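Local coordinates for protein prophenoloxidase b (Marsupenaeus japonicus, PDB 3WKY) that is the zymogen of a shrimp hemolymph phenoloxidase, a type 3 copper protein that probably oxidises monophenols and o-diphenols once activated, at residues T278-I286 with D362-K372; R301-D309 with F399-T410. All coordinates share one frame; numbering follows the deposited sequence. Where two conformers were deposited one is given.

Interaction 1: residues T278-I286 with D362-K372; sequences TFFQDIREI and DFLGQSHDPAK. With EDO (1,2-ethanediol), chain M.
Arg284 doubles back on its own chain: NE and NH2 both grip the carbonyl oxygen of Asp282, while the guanidinium face lies over the methyl of Ala371, with Arg284 CZ 3.9 Å from Ala371 CB. Bends at chi2 and chi3 bring the flat group round, and the small alanine leaves room for it. NH2 makes the shorter bond, 2.8 Å to Asp282 O. In this copper-containing domain of the hemocyanin family, an irregular, extended run of loop, 278-286, packs on the end of helix 356-365, which carries His357 and His361 of the Cu2-O2 pocket, and on the two type I turns, Gln366-Asp369 and Asp369-Lys372, that follow it. The backbones join where Arg284 N donates to Pro370 O at 2.9 Å.

Deeper in, Phe280 turns its CG anti to the backbone N (chi1 -174°), which carries the ring to Phe363. The two form an offset stack, centroids 5.0 Å apart and planes at 26°, and Leu364 CD2 meets Phe280 at the ring edge. Beta-branched Ile283 sets CG1 over a face of Phe363, 3.9 Å from the ring centroid, and sends CD1 on to Pro370 CB, an apolar fit that suits this buried position. Neighbouring subunits share the interface: Arg180 of the second subunit bonds to the carbonyl oxygens of Arg284, Glu285 and Ala371, and Ser295 of the third subunit binds Asp282 OD2.

Gln281 passes obliquely over Pro370, OE1 3.4 Å from its CG, and its amide is held by a nearly straight bond (174°) from NE2 to Phe279 O, 2.7 Å long. Phe279 N donates to O1 of a 1,2-ethanediol, probably from the crystallisation liquor. A water bonded to the diol's O2 accepts from Gln281 NE2 and donates to Ser367 O, 2.7 Å away.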
loop_
_atom_site.group_PDB
_atom_site.type_symbol
_atom_site.label_atom_id
_atom_site.label_comp_id
_atom_site.label_asym_id
_atom_site.label_seq_id
_atom_site.Cartn_x
_atom_site.Cartn_y
_atom_site.Cartn_z
ATOM N N THR A 278 -8.208 -14.050 -2.184
ATOM C CA THR A 278 -8.213 -14.448 -0.780
ATOM C C THR A 278 -6.774 -14.685 -0.315
ATOM O O THR A 278 -5.992 -15.354 -1.008
ATOM C CB THR A 278 -9.064 -15.728 -0.600
ATOM O OG1 THR A 278 -10.435 -15.418 -0.901
ATOM C CG2 THR A 278 -8.970 -16.261 0.833
ATOM N N PHE A 279 -6.419 -14.145 0.847
ATOM C CA PHE A 279 -5.075 -14.344 1.392
ATOM C C PHE A 279 -4.886 -15.731 2.002
ATOM O O PHE A 279 -5.808 -16.314 2.583
ATOM C CB PHE A 279 -4.733 -13.282 2.451
ATOM C CG PHE A 279 -4.487 -11.905 1.882
ATOM C CD1 PHE A 279 -3.208 -11.523 1.485
ATOM C CD2 PHE A 279 -5.530 -10.989 1.762
ATOM C CE1 PHE A 279 -2.971 -10.250 0.972
ATOM C CE2 PHE A 279 -5.304 -9.723 1.238
ATOM C CZ PHE A 279 -4.024 -9.352 0.841
ATOM N N PHE A 280 -3.663 -16.237 1.848
ATOM C CA PHE A 280 -3.151 -17.429 2.518
ATOM C C PHE A 280 -2.806 -16.964 3.937
ATOM O O PHE A 280 -1.874 -16.171 4.135
ATOM C CB PHE A 280 -1.901 -17.844 1.727
ATOM C CG PHE A 280 -1.245 -19.152 2.147
ATOM C CD1 PHE A 280 -1.704 -20.376 1.662
ATOM C CD2 PHE A 280 -0.085 -19.139 2.927
ATOM C CE1 PHE A 280 -1.040 -21.576 1.997
ATOM C CE2 PHE A 280 0.579 -20.317 3.266
ATOM C CZ PHE A 280 0.104 -21.546 2.792
ATOM N N GLN A 281 -3.570 -17.427 4.929
ATOM C CA GLN A 281 -3.475 -16.857 6.282
ATOM C C GLN A 281 -3.225 -17.897 7.358
ATOM O O GLN A 281 -3.565 -19.068 7.182
ATOM C CB GLN A 281 -4.766 -16.122 6.631
ATOM C CG GLN A 281 -5.089 -14.960 5.723
ATOM C CD GLN A 281 -6.577 -14.692 5.674
ATOM O OE1 GLN A 281 -7.129 -14.098 6.605
ATOM N NE2 GLN A 281 -7.248 -15.166 4.607
ATOM N N ASP A 282 -2.658 -17.449 8.479
ATOM C CA ASP A 282 -2.432 -18.315 9.638
ATOM C C ASP A 282 -3.715 -19.055 9.981
ATOM O O ASP A 282 -4.794 -18.455 10.001
ATOM C CB ASP A 282 -2.045 -17.487 10.880
ATOM C CG ASP A 282 -0.737 -16.721 10.722
ATOM O OD1 ASP A 282 0.081 -17.035 9.836
ATOM O OD2 ASP A 282 -0.505 -15.800 11.534
ATOM N N ILE A 283 -3.615 -20.353 10.253
ATOM C CA ILE A 283 -4.806 -21.098 10.630
ATOM C C ILE A 283 -4.861 -21.204 12.124
ATOM O O ILE A 283 -4.058 -21.904 12.733
ATOM C CB ILE A 283 -4.819 -22.518 10.053
ATOM C CG1 ILE A 283 -4.800 -22.461 8.535
ATOM C CG2 ILE A 283 -6.054 -23.266 10.550
ATOM C CD1 ILE A 283 -5.960 -21.702 7.924
ATOM N N ARG A 284 -5.800 -20.482 12.721
ATOM C CA ARG A 284 -5.959 -20.519 14.161
ATOM C C ARG A 284 -7.013 -21.571 14.483
ATOM O O ARG A 284 -8.208 -21.347 14.325
ATOM C CB ARG A 284 -6.312 -19.137 14.684
ATOM C CG ARG A 284 -5.061 -18.285 14.770
ATOM C CD ARG A 284 -5.260 -16.932 14.185
ATOM N NE ARG A 284 -5.401 -16.959 12.731
ATOM C CZ ARG A 284 -5.765 -15.888 12.035
ATOM N NH1 ARG A 284 -6.025 -14.757 12.677
ATOM N NH2 ARG A 284 -5.875 -15.944 10.714
ATOM N N GLU A 285 -6.528 -22.751 14.859
ATOM C CA GLU A 285 -7.386 -23.905 15.065
ATOM C C GLU A 285 -8.213 -23.790 16.334
ATOM O O GLU A 285 -8.025 -22.875 17.149
ATOM C CB GLU A 285 -6.542 -25.183 15.151
ATOM C CG GLU A 285 -6.406 -25.931 13.839
ATOM C CD GLU A 285 -7.695 -26.637 13.421
ATOM O OE1 GLU A 285 -7.639 -27.408 12.447
ATOM O OE2 GLU A 285 -8.764 -26.423 14.051
ATOM N N ILE A 286 -9.154 -24.718 16.468
ATOM C CA ILE A 286 -9.840 -24.964 17.731
ATOM C C ILE A 286 -9.522 -26.411 18.078
ATOM O O ILE A 286 -9.949 -27.313 17.365
ATOM C CB ILE A 286 -11.358 -24.801 17.592
ATOM C CG1 ILE A 286 -11.690 -23.409 17.051
ATOM C CG2 ILE A 286 -12.056 -25.057 18.947
ATOM C CD1 ILE A 286 -13.130 -23.252 16.589
ATOM N N ASP A 362 -4.392 -27.503 3.741
ATOM C CA ASP A 362 -5.313 -27.060 4.775
ATOM C C ASP A 362 -5.383 -25.531 4.922
ATOM O O ASP A 362 -6.454 -24.983 5.188
ATOM C CB ASP A 362 -4.963 -27.726 6.110
ATOM C CG ASP A 362 -5.337 -29.206 6.133
ATOM O OD1 ASP A 362 -6.197 -29.619 5.322
ATOM O OD2 ASP A 362 -4.771 -29.954 6.958
ATOM N N PHE A 363 -4.255 -24.842 4.772
ATOM C CA PHE A 363 -4.296 -23.375 4.737
ATOM C C PHE A 363 -5.182 -22.890 3.592
ATOM O O PHE A 363 -5.993 -21.990 3.770
ATOM C CB PHE A 363 -2.900 -22.790 4.527
ATOM C CG PHE A 363 -2.080 -22.636 5.784
ATOM C CD1 PHE A 363 -1.755 -23.734 6.576
ATOM C CD2 PHE A 363 -1.588 -21.386 6.145
ATOM C CE1 PHE A 363 -0.972 -23.584 7.712
ATOM C CE2 PHE A 363 -0.789 -21.231 7.279
ATOM C CZ PHE A 363 -0.488 -22.328 8.064
ATOM N N LEU A 364 -5.010 -23.460 2.403
ATOM C CA LEU A 364 -5.805 -23.019 1.259
ATOM C C LEU A 364 -7.270 -23.419 1.465
ATOM O O LEU A 364 -8.186 -22.642 1.182
ATOM C CB LEU A 364 -5.229 -23.593 -0.053
ATOM C CG LEU A 364 -3.883 -22.975 -0.449
ATOM C CD1 LEU A 364 -3.162 -23.829 -1.527
ATOM C CD2 LEU A 364 -4.042 -21.538 -0.950
ATOM N N GLY A 365 -7.493 -24.624 1.990
ATOM C CA GLY A 365 -8.846 -25.120 2.170
ATOM C C GLY A 365 -9.612 -24.364 3.252
ATOM O O GLY A 365 -10.844 -24.371 3.258
ATOM N N GLN A 366 -8.900 -23.703 4.162
ATOM C CA GLN A 366 -9.567 -22.978 5.257
ATOM C C GLN A 366 -9.458 -21.465 5.116
ATOM O O GLN A 366 -9.845 -20.714 6.024
ATOM C CB GLN A 366 -8.984 -23.386 6.610
ATOM C CG GLN A 366 -9.152 -24.861 6.963
ATOM C CD GLN A 366 -10.594 -25.261 7.234
ATOM O OE1 GLN A 366 -11.513 -24.443 7.163
ATOM N NE2 GLN A 366 -10.797 -26.535 7.548
ATOM N N SER A 367 -8.945 -21.008 3.977
ATOM C CA SER A 367 -8.661 -19.580 3.791
ATOM C C SER A 367 -9.891 -18.658 3.744
ATOM O O SER A 367 -9.762 -17.435 3.883
ATOM C CB SER A 367 -7.754 -19.358 2.570
ATOM O OG SER A 367 -8.375 -19.793 1.372
ATOM N N HIS A 368 -11.076 -19.236 3.569
ATOM C CA HIS A 368 -12.323 -18.469 3.623
ATOM C C HIS A 368 -12.700 -18.125 5.056
ATOM O O HIS A 368 -13.539 -17.248 5.275
ATOM C CB HIS A 368 -13.461 -19.300 3.026
ATOM C CG HIS A 368 -13.711 -20.566 3.780
ATOM N ND1 HIS A 368 -12.862 -21.651 3.709
ATOM C CD2 HIS A 368 -14.677 -20.899 4.672
ATOM C CE1 HIS A 368 -13.306 -22.608 4.506
ATOM N NE2 HIS A 368 -14.405 -22.177 5.101
ATOM N N ASP A 369 -12.117 -18.836 6.023
ATOM C CA ASP A 369 -12.430 -18.634 7.458
ATOM C C ASP A 369 -11.273 -19.184 8.315
ATOM O O ASP A 369 -11.438 -20.164 9.048
ATOM C CB ASP A 369 -13.767 -19.333 7.773
ATOM C CG ASP A 369 -14.215 -19.172 9.225
ATOM O OD1 ASP A 369 -13.788 -18.221 9.912
ATOM O OD2 ASP A 369 -15.008 -20.020 9.675
ATOM N N PRO A 370 -10.078 -18.569 8.199
ATOM C CA PRO A 370 -8.862 -19.164 8.772
ATOM C C PRO A 370 -8.768 -19.110 10.291
ATOM O O PRO A 370 -7.965 -19.857 10.860
ATOM C CB PRO A 370 -7.731 -18.330 8.145
ATOM C CG PRO A 370 -8.367 -16.987 7.901
ATOM C CD PRO A 370 -9.785 -17.329 7.456
ATOM N N ALA A 371 -9.552 -18.247 10.935
ATOM C CA ALA A 371 -9.559 -18.180 12.399
ATOM C C ALA A 371 -10.781 -18.897 12.980
ATOM O O ALA A 371 -11.048 -18.825 14.197
ATOM C CB ALA A 371 -9.517 -16.740 12.864
ATOM N N LYS A 372 -11.522 -19.577 12.104
ATOM C CA LYS A 372 -12.670 -20.384 12.509
ATOM C C LYS A 372 -13.673 -19.593 13.350
ATOM O O LYS A 372 -14.068 -20.021 14.431
ATOM C CB LYS A 372 -12.181 -21.631 13.248
ATOM C CG LYS A 372 -11.216 -22.432 12.376
ATOM C CD LYS A 372 -10.909 -23.787 12.957
ATOM C CE LYS A 372 -10.305 -24.678 11.882
ATOM N NZ LYS A 372 -11.313 -25.014 10.843
HETATM C C1 EDO M . -9.347 -11.753 1.974
HETATM O O1 EDO M . -8.486 -12.800 2.440
HETATM C C2 EDO M . -10.703 -12.322 1.558
HETATM O O2 EDO M . -11.407 -12.892 2.674
HETATM O O HOH W 1 -5.477 -19.561 5.145
HETATM O O HOH W 2 -10.468 -14.928 4.454
#

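Interaction 2: residues R301-D309 with F399-T410; sequences RTHLYHGID and FIDNVFHRYKLT
Arg406 lies flat on Tyr305 and pairs with Asp309: a long, flat cation can span the gap, stack on an aromatic face and still offer two N-H groups to a carboxylate. CB points toward helix 294-310, and CG, anti to the backbone N (chi1 -175°), passes Ile308 CG2 at 4.2 Å. The chain stays extended through CD, which sits over the Tyr305 ring, to NE, whose bond to Asp309 OD1 measures 3.1 Å. CZ lies 4.0 Å from the ring centroid in a cation-pi stack, the planes only 6° apart. NH1 hangs over Tyr305 CD2 at 3.5 Å, and NH2 reaches the syn lone pair of Asp309 OD2 at 2.8 Å.

The bidentate salt bridge joins two nearly parallel helices of the copper-domain helical core, with segment axes 9.7 Å apart and inclined at 22°; helix 391-409 also bears His397 of the Cu2-O2 pocket. Compact branched side chains fill the seam: Ile308 CD1 meets Val403 CG1 at 3.9 Å, and Leu342 of helix 334-343 covers Val403. Arg301 CG covers the opposite face of Tyr305. Beyond Tyr407 a water donates to both Ile308 O and Thr410 OG1, 2.9 Å from the latter.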
loop_
_atom_site.group_PDB
_atom_site.type_symbol
_atom_site.label_atom_id
_atom_site.label_comp_id
_atom_site.label_asym_id
_atom_site.label_seq_id
_atom_site.Cartn_x
_atom_site.Cartn_y
_atom_site.Cartn_z
ATOM N N ARG A 301 10.322 -23.981 4.851
ATOM C CA ARG A 301 10.764 -23.854 3.467
ATOM C C ARG A 301 12.210 -23.358 3.388
ATOM O O ARG A 301 13.026 -23.883 2.617
ATOM C CB ARG A 301 9.843 -22.893 2.699
ATOM C CG ARG A 301 10.240 -22.727 1.230
ATOM C CD ARG A 301 9.183 -21.931 0.465
ATOM N NE ARG A 301 9.064 -20.559 0.962
ATOM C CZ ARG A 301 8.162 -19.683 0.510
ATOM N NH1 ARG A 301 7.307 -20.030 -0.443
ATOM N NH2 ARG A 301 8.135 -18.457 0.991
ATOM N N THR A 302 12.514 -22.336 4.180
ATOM C CA THR A 302 13.879 -21.811 4.261
ATOM C C THR A 302 14.869 -22.915 4.659
ATOM O O THR A 302 15.939 -23.067 4.040
ATOM C CB THR A 302 13.943 -20.651 5.268
ATOM O OG1 THR A 302 13.151 -19.559 4.772
ATOM C CG2 THR A 302 15.378 -20.183 5.485
ATOM N N HIS A 303 14.505 -23.695 5.677
ATOM C CA HIS A 303 15.378 -24.782 6.129
ATOM C C HIS A 303 15.579 -25.825 5.032
ATOM O O HIS A 303 16.687 -26.332 4.824
ATOM C CB HIS A 303 14.813 -25.471 7.374
ATOM C CG HIS A 303 14.903 -24.654 8.637
ATOM N ND1 HIS A 303 14.182 -24.952 9.758
ATOM C CD2 HIS A 303 15.675 -23.576 8.954
ATOM C CE1 HIS A 303 14.463 -24.077 10.724
ATOM N NE2 HIS A 303 15.371 -23.240 10.248
ATOM N N LEU A 304 14.501 -26.157 4.335
ATOM C CA LEU A 304 14.582 -27.178 3.300
ATOM C C LEU A 304 15.390 -26.699 2.096
ATOM O O LEU A 304 16.186 -27.463 1.520
ATOM C CB LEU A 304 13.171 -27.624 2.893
ATOM C CG LEU A 304 13.093 -28.720 1.824
ATOM C CD1 LEU A 304 13.828 -29.998 2.299
ATOM C CD2 LEU A 304 11.635 -29.023 1.488
ATOM N N TYR A 305 15.193 -25.438 1.709
ATOM C CA TYR A 305 15.974 -24.842 0.629
ATOM C C TYR A 305 17.456 -24.858 0.976
ATOM O O TYR A 305 18.300 -25.130 0.103
ATOM C CB TYR A 305 15.552 -23.384 0.356
ATOM C CG TYR A 305 14.278 -23.213 -0.458
ATOM C CD1 TYR A 305 13.569 -24.307 -0.945
ATOM C CD2 TYR A 305 13.794 -21.945 -0.746
ATOM C CE1 TYR A 305 12.392 -24.134 -1.692
ATOM C CE2 TYR A 305 12.633 -21.764 -1.490
ATOM C CZ TYR A 305 11.939 -22.853 -1.958
ATOM O OH TYR A 305 10.786 -22.636 -2.691
ATOM N N HIS A 306 17.783 -24.527 2.224
ATOM C CA HIS A 306 19.178 -24.582 2.676
ATOM C C HIS A 306 19.763 -25.986 2.494
ATOM O O HIS A 306 20.850 -26.144 1.933
ATOM C CB HIS A 306 19.305 -24.183 4.142
ATOM C CG HIS A 306 20.696 -24.324 4.684
ATOM N ND1 HIS A 306 21.709 -23.438 4.378
ATOM C CD2 HIS A 306 21.242 -25.245 5.514
ATOM C CE1 HIS A 306 22.820 -23.813 4.990
ATOM N NE2 HIS A 306 22.565 -24.908 5.685
ATOM N N GLY A 307 19.052 -26.996 2.994
ATOM C CA GLY A 307 19.518 -28.374 2.883
ATOM C C GLY A 307 19.725 -28.792 1.437
ATOM O O GLY A 307 20.726 -29.443 1.088
ATOM N N ILE A 308 18.771 -28.445 0.582
ATOM C CA ILE A 308 18.912 -28.736 -0.839
ATOM C C ILE A 308 20.161 -28.060 -1.401
ATOM O O ILE A 308 20.954 -28.680 -2.127
ATOM C CB ILE A 308 17.659 -28.291 -1.616
ATOM C CG1 ILE A 308 16.500 -29.250 -1.318
ATOM C CG2 ILE A 308 17.951 -28.223 -3.120
ATOM C CD1 ILE A 308 15.126 -28.763 -1.813
ATOM N N ASP A 309 20.342 -26.788 -1.056
ATOM C CA ASP A 309 21.429 -25.995 -1.633
ATOM C C ASP A 309 22.816 -26.449 -1.187
ATOM O O ASP A 309 23.775 -26.352 -1.969
ATOM C CB ASP A 309 21.242 -24.505 -1.319
ATOM C CG ASP A 309 20.037 -23.894 -2.038
ATOM O OD1 ASP A 309 19.484 -24.535 -2.956
ATOM O OD2 ASP A 309 19.643 -22.756 -1.679
ATOM N N PHE A 399 4.346 -24.945 -7.183
ATOM C CA PHE A 399 5.323 -24.595 -6.144
ATOM C C PHE A 399 6.073 -25.841 -5.670
ATOM O O PHE A 399 7.308 -25.853 -5.576
ATOM C CB PHE A 399 4.645 -23.910 -4.947
ATOM C CG PHE A 399 5.424 -24.042 -3.656
ATOM C CD1 PHE A 399 6.667 -23.444 -3.515
ATOM C CD2 PHE A 399 4.906 -24.765 -2.588
ATOM C CE1 PHE A 399 7.401 -23.578 -2.330
ATOM C CE2 PHE A 399 5.614 -24.899 -1.410
ATOM C CZ PHE A 399 6.865 -24.310 -1.275
ATOM N N ILE A 400 5.316 -26.889 -5.364
ATOM C CA ILE A 400 5.914 -28.137 -4.901
ATOM C C ILE A 400 6.865 -28.701 -5.962
ATOM O O ILE A 400 7.998 -29.106 -5.646
ATOM C CB ILE A 400 4.820 -29.162 -4.511
ATOM C CG1 ILE A 400 4.054 -28.658 -3.273
ATOM C CG2 ILE A 400 5.436 -30.528 -4.223
ATOM C CD1 ILE A 400 4.945 -28.474 -2.027
ATOM N N ASP A 401 6.445 -28.687 -7.222
ATOM C CA ASP A 401 7.319 -29.216 -8.273
ATOM C C ASP A 401 8.572 -28.344 -8.416
ATOM O O ASP A 401 9.658 -28.841 -8.746
ATOM C CB ASP A 401 6.584 -29.306 -9.605
ATOM C CG ASP A 401 7.328 -30.160 -10.618
ATOM O OD1 ASP A 401 7.464 -31.379 -10.378
ATOM O OD2 ASP A 401 7.787 -29.622 -11.643
ATOM N N ASN A 402 8.417 -27.042 -8.187
ATOM C CA ASN A 402 9.560 -26.130 -8.196
ATOM C C ASN A 402 10.592 -26.485 -7.135
ATOM O O ASN A 402 11.793 -26.343 -7.371
ATOM C CB ASN A 402 9.107 -24.663 -7.986
ATOM C CG ASN A 402 8.538 -24.036 -9.243
ATOM O OD1 ASN A 402 8.649 -24.592 -10.347
ATOM N ND2 ASN A 402 7.940 -22.844 -9.086
ATOM N N VAL A 403 10.137 -26.906 -5.954
ATOM C CA VAL A 403 11.063 -27.324 -4.908
ATOM C C VAL A 403 11.825 -28.557 -5.392
ATOM O O VAL A 403 13.054 -28.645 -5.265
ATOM C CB VAL A 403 10.340 -27.682 -3.603
ATOM C CG1 VAL A 403 11.352 -28.076 -2.512
ATOM C CG2 VAL A 403 9.475 -26.492 -3.113
ATOM N N PHE A 404 11.088 -29.512 -5.936
ATOM C CA PHE A 404 11.734 -30.736 -6.436
ATOM C C PHE A 404 12.730 -30.446 -7.563
ATOM O O PHE A 404 13.821 -31.021 -7.595
ATOM C CB PHE A 404 10.679 -31.756 -6.875
ATOM C CG PHE A 404 9.944 -32.412 -5.722
ATOM C CD1 PHE A 404 10.646 -32.994 -4.675
ATOM C CD2 PHE A 404 8.549 -32.434 -5.679
ATOM C CE1 PHE A 404 9.976 -33.607 -3.608
ATOM C CE2 PHE A 404 7.877 -33.045 -4.617
ATOM C CZ PHE A 404 8.598 -33.630 -3.578
ATOM N N HIS A 405 12.366 -29.547 -8.476
ATOM C CA HIS A 405 13.251 -29.181 -9.597
ATOM C C HIS A 405 14.468 -28.429 -9.059
ATOM O O HIS A 405 15.582 -28.592 -9.564
ATOM C CB HIS A 405 12.488 -28.334 -10.632
ATOM C CG HIS A 405 13.326 -27.873 -11.785
ATOM N ND1 HIS A 405 13.873 -28.744 -12.703
ATOM C CD2 HIS A 405 13.702 -26.631 -12.177
ATOM C CE1 HIS A 405 14.554 -28.060 -13.607
ATOM N NE2 HIS A 405 14.458 -26.775 -13.315
ATOM N N ARG A 406 14.265 -27.607 -8.028
ATOM C CA ARG A 406 15.393 -26.953 -7.366
ATOM C C ARG A 406 16.397 -28.004 -6.922
ATOM O O ARG A 406 17.611 -27.852 -7.119
ATOM C CB ARG A 406 14.930 -26.163 -6.140
ATOM C CG ARG A 406 16.044 -25.345 -5.465
ATOM C CD ARG A 406 15.557 -24.811 -4.102
ATOM N NE ARG A 406 16.519 -23.897 -3.481
ATOM C CZ ARG A 406 16.363 -22.574 -3.423
ATOM N NH1 ARG A 406 15.284 -21.993 -3.947
ATOM N NH2 ARG A 406 17.290 -21.829 -2.835
ATOM N N TYR A 407 15.891 -29.077 -6.323
ATOM C CA TYR A 407 16.773 -30.150 -5.909
ATOM C C TYR A 407 17.397 -30.838 -7.143
ATOM O O TYR A 407 18.619 -31.065 -7.186
ATOM C CB TYR A 407 16.072 -31.168 -4.992
ATOM C CG TYR A 407 16.917 -32.422 -4.944
ATOM C CD1 TYR A 407 18.076 -32.465 -4.174
ATOM C CD2 TYR A 407 16.617 -33.524 -5.746
ATOM C CE1 TYR A 407 18.903 -33.606 -4.187
ATOM C CE2 TYR A 407 17.427 -34.649 -5.756
ATOM C CZ TYR A 407 18.564 -34.685 -4.977
ATOM O OH TYR A 407 19.381 -35.809 -4.992
ATOM N N LYS A 408 16.582 -31.167 -8.144
ATOM C CA LYS A 408 17.144 -31.854 -9.324
ATOM C C LYS A 408 18.297 -31.073 -9.947
ATOM O O LYS A 408 19.292 -31.658 -10.373
ATOM C CB LYS A 408 16.076 -32.146 -10.382
ATOM C CG LYS A 408 15.049 -33.210 -9.976
ATOM C CD LYS A 408 15.687 -34.610 -9.920
ATOM C CE LYS A 408 14.612 -35.694 -9.708
ATOM N NZ LYS A 408 15.219 -37.078 -9.788
ATOM N N LEU A 409 18.170 -29.749 -9.995
ATOM C CA LEU A 409 19.216 -28.922 -10.597
ATOM C C LEU A 409 20.554 -28.979 -9.847
ATOM O O LEU A 409 21.608 -28.660 -10.417
ATOM C CB LEU A 409 18.740 -27.470 -10.751
ATOM C CG LEU A 409 17.686 -27.220 -11.832
ATOM C CD1 LEU A 409 17.324 -25.734 -11.896
ATOM C CD2 LEU A 409 18.147 -27.738 -13.209
ATOM N N THR A 410 20.532 -29.389 -8.582
ATOM C CA THR A 410 21.786 -29.503 -7.832
ATOM C C THR A 410 22.572 -30.754 -8.229
ATOM O O THR A 410 23.725 -30.912 -7.840
ATOM C CB THR A 410 21.580 -29.555 -6.311
ATOM O OG1 THR A 410 20.825 -30.726 -5.964
ATOM C CG2 THR A 410 20.851 -28.293 -5.809
HETATM O O HOH W 3 21.088 -31.213 -3.132
#

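How the interactions relate
From the N terminus the chain passes 278-286, then 301-309 on helix 294-310, then 362-372, the last turn of helix 356-365 and the turns after it, and last 399-410 on helix 391-409. Interaction 1 closes a loop of 75 intervening residues and interaction 2 one of 89. Their segments alternate, so the two closures cross rather than nest. The contacts do not touch: their centres are 25 Å apart and their nearest atoms about 8 Å. Helix 294-310 still links them, since its Val294 and Leu297 pack on Phe280 and Phe363 of interaction 1, while Leu364 reaches Val392 and Trp396 of helix 391-409. Together they tie the loop before helix 294-310 and three helices into one copper domain.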